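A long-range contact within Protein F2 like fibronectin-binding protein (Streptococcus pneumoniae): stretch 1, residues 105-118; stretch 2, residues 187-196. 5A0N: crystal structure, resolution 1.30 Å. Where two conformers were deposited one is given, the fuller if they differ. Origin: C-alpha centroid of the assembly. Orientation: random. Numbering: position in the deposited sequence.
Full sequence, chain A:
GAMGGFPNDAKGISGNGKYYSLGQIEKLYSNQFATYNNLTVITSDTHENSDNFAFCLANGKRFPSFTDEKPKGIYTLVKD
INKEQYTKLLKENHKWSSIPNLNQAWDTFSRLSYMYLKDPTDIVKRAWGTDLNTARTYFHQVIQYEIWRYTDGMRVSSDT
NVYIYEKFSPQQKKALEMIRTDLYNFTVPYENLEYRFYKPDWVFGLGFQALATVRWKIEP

Stretch 1 (105-118) AWDTFSRLSYMYLK
Stretch 2 (187-196) TVPYENLEYR

The first stretch is helical, and against it residues 187-196 pack as a loop (187-189) that turns at Pro-189 (phi/psi -86/68), a 3-10 turn (190-192) and a strand (193-196). Helix and strand axes approach to 10.8 Å, their N-to-C directions 115° apart; the backbones come nearest where the CA atoms of Arg-111 and Val-188 lie 6.6 Å apart. Together the stretches bury 566 Å².

Two tyrosine hydroxyls converge on Ser-110, whose CB points toward the second stretch. Tyr-195 (chi1 -73°, chi2 -88°) reaches from the strand so that its OH donates to Ser-110 O at 2.8 Å. That carbonyl also accepts the helical bond from Tyr-114 N, at 3.1 Å from N to O, and so serves two donors. The Ser-110 side chain (p) turns back along the helix, its OG donating to Trp-106 O at 2.7 Å. With its proton thus spent, Ser-110 OG can accept from Tyr-190 OH, 2.7 Å away. A water also lies 2.6 Å from Tyr-190 OH, so the direction of that tyrosine's proton remains open; the same water donates to Asp-107 OD1 at 2.6 Å. Asp-107 OD1 further accepts from Arg-111 NE at 2.9 Å in a salt bridge along the helix. The Arg-111 side chain (m, t, t, chi4 -73°) runs beside Val-188 (t), whose CG2 lies over one face of the guanidinium and 3.7 Å from Arg-111 CG, while NH1 and NH2 are bonded just beyond the stretches.

Aromatic rings pack beside the polar centre. Trp-106 (t, chi2 -114°) directs the edge of its six-membered ring at the face of Tyr-195, centroids 5.0 Å apart and planes at 67°. Its five-membered ring lies nearly parallel to the Tyr-190 ring (m, chi2 -75°), at 25°, but slid so far that they barely overlap. Phe-109 CE2 (side chain t, chi2 74°) approaches Tyr-195 CD1 to 3.8 Å. Ser-113 (p) satisfies its own hydroxyl within the helix, OG donating to Phe-109 O at 2.8 Å; this small side chain sits at the Tyr-195 ring edge, with Ser-113 OG 3.3 Å from Tyr-195 CE1.

Farther along the helix, Tyr-114 (t, chi2 72°) packs its CZ 3.4 Å from Pro-189 CD and its CD1 3.8 Å from Leu-193 CD1. Its hydroxyl reaches past this apolar contact to a second water, 2.9 Å from Tyr-114 OH, which donates to Thr-187 O at 2.8 Å. Leu-193 (m, t) and Leu-117 (t, p) extend the buried apolar surface, their CD2 atoms 3.7 Å apart.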

ATOM      1  N   ALA A 105       5.587  -1.126  14.099  1.00 15.01           N
ATOM      2  CA  ALA A 105       5.274  -0.699  12.725  1.00 12.85           C
ATOM      3  C   ALA A 105       5.460  -1.823  11.705  1.00 11.89           C
ATOM      4  O   ALA A 105       4.663  -1.977  10.793  1.00 11.74           O
ATOM      5  CB  ALA A 105       6.118   0.516  12.326  1.00 14.78           C
ATOM      6  N   TRP A 106       6.493  -2.642  11.865  1.00 11.84           N
ATOM      7  CA  TRP A 106       6.657  -3.792  10.980  1.00 11.21           C
ATOM      8  C   TRP A 106       5.513  -4.775  11.134  1.00 10.94           C
ATOM      9  O   TRP A 106       4.992  -5.304  10.148  1.00 10.40           O
ATOM     10  CB  TRP A 106       7.971  -4.498  11.286  1.00 12.15           C
ATOM     11  CG  TRP A 106       8.153  -5.843  10.645  1.00 12.70           C
ATOM     12  CD1 TRP A 106       8.232  -7.031  11.296  1.00 13.08           C
ATOM     13  CD2 TRP A 106       8.310  -6.138   9.240  1.00 11.62           C
ATOM     14  NE1 TRP A 106       8.446  -8.046  10.409  1.00 15.02           N
ATOM     15  CE2 TRP A 106       8.521  -7.528   9.143  1.00 13.35           C
ATOM     16  CE3 TRP A 106       8.300  -5.365   8.062  1.00 12.14           C
ATOM     17  CZ2 TRP A 106       8.735  -8.157   7.938  1.00 14.70           C
ATOM     18  CZ3 TRP A 106       8.520  -6.004   6.885  1.00 13.29           C
ATOM     19  CH2 TRP A 106       8.761  -7.369   6.833  1.00 14.89           C
ATOM     20  N   ASP A 107       5.089  -5.016  12.373  1.00 11.00           N
ATOM     21  CA  ASP A 107       4.027  -5.980  12.631  1.00 10.98           C
ATOM     22  C   ASP A 107       2.736  -5.560  11.918  1.00  9.77           C
ATOM     23  O   ASP A 107       2.124  -6.349  11.195  1.00  9.57           O
ATOM     24  CB  ASP A 107       3.790  -6.152  14.140  1.00 12.31           C
ATOM     25  CG  ASP A 107       2.889  -7.330  14.460  1.00 17.14           C
ATOM     26  OD1 ASP A 107       2.966  -8.370  13.785  1.00 15.80           O
ATOM     27  OD2 ASP A 107       2.080  -7.238  15.401  1.00 24.03           O
ATOM     28  N   THR A 108       2.353  -4.295  12.076  1.00  9.93           N
ATOM     29  CA  THR A 108       1.101  -3.875  11.459  1.00  9.70           C
ATOM     30  C   THR A 108       1.183  -3.803   9.934  1.00  8.96           C
ATOM     31  O   THR A 108       0.266  -4.259   9.277  1.00  9.34           O
ATOM     32  CB  THR A 108       0.537  -2.560  12.049  1.00 10.47           C
ATOM     33  OG1 THR A 108       1.438  -1.484  11.795  1.00 12.20           O
ATOM     34  CG2 THR A 108       0.284  -2.713  13.545  1.00 11.96           C
ATOM     35  N   PHE A 109       2.279  -3.273   9.398  1.00  8.04           N
ATOM     36  CA  PHE A 109       2.408  -3.210   7.948  1.00  8.44           C
ATOM     37  C   PHE A 109       2.463  -4.604   7.350  1.00  7.82           C
ATOM     38  O   PHE A 109       1.798  -4.912   6.362  1.00  8.28           O
ATOM     39  CB  PHE A 109       3.655  -2.421   7.499  1.00  8.79           C
ATOM     40  CG  PHE A 109       3.980  -2.698   6.070  1.00  8.66           C
ATOM     41  CD1 PHE A 109       3.192  -2.135   5.070  1.00  9.38           C
ATOM     42  CD2 PHE A 109       4.948  -3.595   5.717  1.00 10.55           C
ATOM     43  CE1 PHE A 109       3.354  -2.509   3.749  1.00 12.03           C
ATOM     44  CE2 PHE A 109       5.136  -3.933   4.401  1.00 12.01           C
ATOM     45  CZ  PHE A 109       4.340  -3.382   3.413  1.00 12.17           C
ATOM     46  N   SER A 110       3.276  -5.479   7.924  1.00  7.81           N
ATOM     47  CA  SER A 110       3.439  -6.794   7.335  1.00  8.19           C
ATOM     48  C   SER A 110       2.150  -7.599   7.439  1.00  8.19           C
ATOM     49  O   SER A 110       1.809  -8.354   6.516  1.00  8.47           O
ATOM     50  CB  SER A 110       4.634  -7.538   7.943  1.00  9.58           C
ATOM     51  OG  SER A 110       4.452  -7.811   9.324  1.00 10.61           O
ATOM     52  N   ARG A 111       1.408  -7.447   8.537  1.00  8.32           N
ATOM     53  CA  ARG A 111       0.102  -8.099   8.667  1.00  8.40           C
ATOM     54  C   ARG A 111      -0.944  -7.548   7.683  1.00  8.05           C
ATOM     55  O   ARG A 111      -1.641  -8.307   7.021  1.00  8.61           O
ATOM     56  CB  ARG A 111      -0.417  -7.952  10.094  1.00  8.44           C
ATOM     57  CG  ARG A 111       0.293  -8.871  11.066  1.00  8.81           C
ATOM     58  CD  ARG A 111      -0.148  -8.651  12.521  1.00  9.23           C
ATOM     59  NE  ARG A 111       0.418  -9.687  13.383  1.00 10.28           N
ATOM     60  CZ  ARG A 111      -0.016 -10.933  13.386  1.00 10.36           C
ATOM     61  NH1 ARG A 111      -1.164 -11.284  12.816  1.00 10.10           N
ATOM     62  NH2 ARG A 111       0.670 -11.844  14.032  1.00 13.51           N
ATOM     63  N   LEU A 112      -1.051  -6.235   7.604  1.00  7.55           N
ATOM     64  CA  LEU A 112      -2.097  -5.631   6.803  1.00  7.38           C
ATOM     65  C   LEU A 112      -1.852  -5.900   5.303  1.00  7.24           C
ATOM     66  O   LEU A 112      -2.787  -6.229   4.572  1.00  7.79           O
ATOM     67  CB  LEU A 112      -2.183  -4.136   7.102  1.00  7.22           C
ATOM     68  CG  LEU A 112      -2.831  -3.805   8.455  1.00  7.81           C
ATOM     69  CD1 LEU A 112      -2.509  -2.396   8.880  1.00  8.45           C
ATOM     70  CD2 LEU A 112      -4.322  -4.055   8.405  1.00  8.39           C
ATOM     71  N   SER A 113      -0.615  -5.742   4.850  1.00  7.25           N
ATOM     72  CA  SER A 113      -0.297  -6.059   3.466  1.00  7.60           C
ATOM     73  C   SER A 113      -0.532  -7.531   3.161  1.00  7.98           C
ATOM     74  O   SER A 113      -1.054  -7.865   2.078  1.00  8.36           O
ATOM     75  CB  SER A 113       1.097  -5.574   3.101  1.00  7.78           C
ATOM     76  OG  SER A 113       2.096  -6.222   3.864  1.00  8.02           O
ATOM     77  N   TYR A 114      -0.207  -8.419   4.100  1.00  7.77           N
ATOM     78  CA  TYR A 114      -0.508  -9.834   3.904  1.00  8.40           C
ATOM     79  C   TYR A 114      -2.009 -10.097   3.857  1.00  7.95           C
ATOM     80  O   TYR A 114      -2.461 -10.984   3.126  1.00  9.10           O
ATOM     81  CB  TYR A 114       0.154 -10.649   5.016  1.00  9.44           C
ATOM     82  CG  TYR A 114      -0.107 -12.134   4.998  1.00  9.83           C
ATOM     83  CD1 TYR A 114       0.454 -12.955   4.042  1.00 10.35           C
ATOM     84  CD2 TYR A 114      -0.910 -12.717   5.957  1.00 11.05           C
ATOM     85  CE1 TYR A 114       0.230 -14.334   4.065  1.00 11.60           C
ATOM     86  CE2 TYR A 114      -1.135 -14.058   5.981  1.00 12.91           C
ATOM     87  CZ  TYR A 114      -0.549 -14.877   5.062  1.00 13.12           C
ATOM     88  OH  TYR A 114      -0.813 -16.223   5.149  1.00 18.12           O
ATOM     89  N   MET A 115      -2.788  -9.340   4.602  0.50  7.89           N
ATOM     90  CA  MET A 115      -4.214  -9.530   4.527  0.50  7.32           C
ATOM     91  C   MET A 115      -4.766  -9.161   3.134  0.50  7.75           C
ATOM     92  O   MET A 115      -5.695  -9.800   2.669  0.50  9.18           O
ATOM     93  CB  MET A 115      -4.897  -8.768   5.654  0.50  6.64           C
ATOM     94  CG  MET A 115      -4.544  -9.303   7.035  0.50  5.16           C
ATOM     95  SD  MET A 115      -4.907  -8.175   8.406  0.50  5.06           S
ATOM     96  CE  MET A 115      -6.655  -8.509   8.691  0.50  7.57           C
ATOM     97  N   TYR A 116      -4.149  -8.202   2.438  1.00  7.30           N
ATOM     98  CA  TYR A 116      -4.505  -7.922   1.074  1.00  7.56           C
ATOM     99  C   TYR A 116      -4.036  -9.045   0.144  1.00  7.78           C
ATOM    100  O   TYR A 116      -4.787  -9.485  -0.746  1.00  9.29           O
ATOM    101  CB  TYR A 116      -3.927  -6.560   0.604  1.00  6.83           C
ATOM    102  CG  TYR A 116      -4.435  -6.194  -0.762  1.00  7.09           C
ATOM    103  CD1 TYR A 116      -5.705  -5.726  -0.918  1.00  7.25           C
ATOM    104  CD2 TYR A 116      -3.668  -6.421  -1.875  1.00  8.35           C
ATOM    105  CE1 TYR A 116      -6.248  -5.487  -2.173  1.00  9.20           C
ATOM    106  CE2 TYR A 116      -4.185  -6.214  -3.144  1.00  9.25           C
ATOM    107  CZ  TYR A 116      -5.474  -5.730  -3.287  1.00  9.21           C
ATOM    108  OH  TYR A 116      -5.962  -5.525  -4.588  1.00 11.63           O
ATOM    109  N   LEU A 117      -2.792  -9.497   0.304  1.00  7.79           N
ATOM    110  CA  LEU A 117      -2.251 -10.544  -0.555  1.00  7.96           C
ATOM    111  C   LEU A 117      -3.001 -11.864  -0.443  1.00  8.26           C
ATOM    112  O   LEU A 117      -3.258 -12.513  -1.457  1.00  9.39           O
ATOM    113  CB  LEU A 117      -0.776 -10.797  -0.204  1.00  8.40           C
ATOM    114  CG  LEU A 117      -0.039 -11.851  -1.024  1.00  8.71           C
ATOM    115  CD1 LEU A 117       0.265 -11.363  -2.446  1.00 10.26           C
ATOM    116  CD2 LEU A 117       1.250 -12.288  -0.344  1.00  9.73           C
ATOM    117  N   LYS A 118      -3.295 -12.280   0.791  1.00  8.52           N
ATOM    118  CA  LYS A 118      -3.751 -13.646   1.076  1.00  9.74           C
ATOM    119  C   LYS A 118      -5.125 -13.707   1.743  1.00 10.03           C
ATOM    120  O   LYS A 118      -5.823 -14.712   1.628  1.00 12.34           O
ATOM    121  CB  LYS A 118      -2.678 -14.383   1.921  1.00 12.33           C
ATOM    122  CG  LYS A 118      -2.996 -15.851   2.262  1.00 16.32           C
ATOM    123  CD  LYS A 118      -3.225 -16.741   1.044  1.00 23.22           C
ATOM    124  N   THR A 187      -0.935 -16.125  12.039  1.00 13.77           N
ATOM    125  CA  THR A 187       0.507 -16.054  11.968  1.00 15.33           C
ATOM    126  C   THR A 187       0.899 -15.659  10.549  1.00 12.68           C
ATOM    127  O   THR A 187       0.364 -16.187   9.577  1.00 15.53           O
ATOM    128  CB  THR A 187       1.115 -17.402  12.335  1.00 18.00           C
ATOM    129  OG1 THR A 187       0.805 -17.669  13.703  1.00 25.63           O
ATOM    130  CG2 THR A 187       2.629 -17.431  12.145  1.00 19.02           C
ATOM    131  N   VAL A 188       1.828 -14.719  10.428  1.00 12.11           N
ATOM    132  CA  VAL A 188       2.346 -14.302   9.133  1.00 11.49           C
ATOM    133  C   VAL A 188       3.479 -15.259   8.763  1.00 11.55           C
ATOM    134  O   VAL A 188       4.430 -15.401   9.523  1.00 13.14           O
ATOM    135  CB  VAL A 188       2.897 -12.863   9.169  1.00 11.79           C
ATOM    136  CG1 VAL A 188       3.491 -12.467   7.822  1.00 12.41           C
ATOM    137  CG2 VAL A 188       1.820 -11.872   9.589  1.00 13.94           C
ATOM    138  N   PRO A 189       3.412 -15.905   7.583  1.00 11.24           N
ATOM    139  CA  PRO A 189       4.418 -16.891   7.186  1.00 12.06           C
ATOM    140  C   PRO A 189       5.632 -16.230   6.516  1.00 11.15           C
ATOM    141  O   PRO A 189       5.857 -16.356   5.303  1.00 11.25           O
ATOM    142  CB  PRO A 189       3.643 -17.797   6.225  1.00 13.74           C
ATOM    143  CG  PRO A 189       2.715 -16.835   5.536  1.00 12.45           C
ATOM    144  CD  PRO A 189       2.280 -15.898   6.633  1.00 12.49           C
ATOM    145  N   TYR A 190       6.394 -15.478   7.293  1.00 12.42           N
ATOM    146  CA  TYR A 190       7.493 -14.689   6.755  1.00 12.67           C
ATOM    147  C   TYR A 190       8.464 -15.479   5.862  1.00 12.29           C
ATOM    148  O   TYR A 190       8.950 -14.955   4.863  1.00 12.46           O
ATOM    149  CB  TYR A 190       8.291 -14.029   7.918  1.00 12.40           C
ATOM    150  CG  TYR A 190       7.504 -12.961   8.640  1.00 11.96           C
ATOM    151  CD1 TYR A 190       7.309 -11.722   8.055  1.00 10.89           C
ATOM    152  CD2 TYR A 190       6.966 -13.170   9.899  1.00 13.33           C
ATOM    153  CE1 TYR A 190       6.569 -10.744   8.668  1.00 12.29           C
ATOM    154  CE2 TYR A 190       6.214 -12.186  10.522  1.00 12.84           C
ATOM    155  CZ  TYR A 190       6.009 -10.974   9.906  1.00 12.40           C
ATOM    156  OH  TYR A 190       5.245 -10.030  10.542  1.00 13.65           O
ATOM    157  N   GLU A 191       8.761 -16.728   6.220  1.00 13.91           N
ATOM    158  CA  GLU A 191       9.739 -17.502   5.473  1.00 15.36           C
ATOM    159  C   GLU A 191       9.256 -17.780   4.039  1.00 13.92           C
ATOM    160  O   GLU A 191      10.067 -18.109   3.179  1.00 17.29           O
ATOM    161  CB  GLU A 191      10.073 -18.804   6.202  1.00 16.94           C
ATOM    162  CG  GLU A 191       8.941 -19.823   6.208  1.00 22.30           C
ATOM    163  N   ASN A 192       7.946 -17.647   3.789  1.00 11.37           N
ATOM    164  CA  ASN A 192       7.356 -17.889   2.487  1.00 11.63           C
ATOM    165  C   ASN A 192       7.029 -16.634   1.696  1.00 11.60           C
ATOM    166  O   ASN A 192       6.481 -16.722   0.587  1.00 12.60           O
ATOM    167  CB  ASN A 192       6.121 -18.766   2.619  1.00 12.95           C
ATOM    168  CG  ASN A 192       6.467 -20.167   3.093  1.00 14.38           C
ATOM    169  OD1 ASN A 192       7.576 -20.680   2.869  1.00 18.95           O
ATOM    170  ND2 ASN A 192       5.509 -20.821   3.697  1.00 15.30           N
ATOM    171  N   LEU A 193       7.351 -15.482   2.276  1.00 10.41           N
ATOM    172  CA  LEU A 193       6.988 -14.183   1.702  1.00  9.59           C
ATOM    173  C   LEU A 193       8.239 -13.364   1.397  1.00 10.06           C
ATOM    174  O   LEU A 193       9.275 -13.480   2.076  1.00 12.12           O
ATOM    175  CB  LEU A 193       6.142 -13.394   2.744  1.00  9.55           C
ATOM    176  CG  LEU A 193       4.783 -13.995   3.051  1.00 10.05           C
ATOM    177  CD1 LEU A 193       4.190 -13.367   4.295  1.00 11.18           C
ATOM    178  CD2 LEU A 193       3.831 -13.827   1.881  1.00 11.44           C
ATOM    179  N   GLU A 194       8.115 -12.518   0.383  1.00  9.65           N
ATOM    180  CA  GLU A 194       9.075 -11.478   0.113  1.00 10.17           C
ATOM    181  C   GLU A 194       8.422 -10.148   0.269  1.00  8.69           C
ATOM    182  O   GLU A 194       7.575  -9.771  -0.545  1.00 10.09           O
ATOM    183  CB  GLU A 194       9.720 -11.623  -1.256  1.00  9.76           C
ATOM    184  CG  GLU A 194      10.815 -10.600  -1.499  1.00 12.42           C
ATOM    185  CD  GLU A 194      11.213 -10.378  -2.919  1.00 15.67           C
ATOM    186  OE1 GLU A 194      10.958 -11.244  -3.740  1.00 25.83           O
ATOM    187  OE2 GLU A 194      11.834  -9.340  -3.185  1.00 17.90           O
ATOM    188  N   TYR A 195       8.813  -9.412   1.300  1.00  8.70           N
ATOM    189  CA  TYR A 195       8.434  -8.014   1.448  1.00  8.36           C
ATOM    190  C   TYR A 195       9.426  -7.142   0.689  1.00  8.35           C
ATOM    191  O   TYR A 195      10.625  -7.459   0.634  1.00  9.91           O
ATOM    192  CB  TYR A 195       8.356  -7.632   2.944  1.00  8.79           C
ATOM    193  CG  TYR A 195       7.154  -8.229   3.632  1.00  8.17           C
ATOM    194  CD1 TYR A 195       5.926  -7.578   3.644  1.00  8.73           C
ATOM    195  CD2 TYR A 195       7.219  -9.471   4.275  1.00  8.88           C
ATOM    196  CE1 TYR A 195       4.806  -8.139   4.235  1.00  8.55           C
ATOM    197  CE2 TYR A 195       6.112 -10.034   4.871  1.00  8.62           C
ATOM    198  CZ  TYR A 195       4.916  -9.360   4.877  1.00  8.46           C
ATOM    199  OH  TYR A 195       3.828  -9.919   5.496  1.00  9.80           O
ATOM    200  N   ARG A 196       8.925  -6.042   0.143  1.00  8.32           N
ATOM    201  CA  ARG A 196       9.735  -5.160  -0.706  1.00  8.79           C
ATOM    202  C   ARG A 196       9.485  -3.728  -0.285  1.00  8.19           C
ATOM    203  O   ARG A 196       8.350  -3.364   0.060  1.00  9.45           O
ATOM    204  CB  ARG A 196       9.361  -5.306  -2.177  1.00 10.25           C
ATOM    205  CG  ARG A 196       9.756  -6.631  -2.773  1.00 12.29           C
ATOM    206  CD  ARG A 196       9.320  -6.684  -4.247  1.00 16.11           C
ATOM    207  NE  ARG A 196      10.104  -7.681  -4.925  1.00 17.87           N
ATOM    208  CZ  ARG A 196      10.213  -7.751  -6.222  1.00 17.35           C
ATOM    209  NH1 ARG A 196       9.574  -6.878  -7.021  1.00 14.82           N
ATOM    210  NH2 ARG A 196      10.949  -8.713  -6.721  1.00 24.94           N
TER
HETATM  211  O   HOH W   1       4.259 -10.477  12.903  1.00 81.20           O
HETATM  212  O   HOH W   2      -1.782 -16.698   7.835  1.00 23.72           O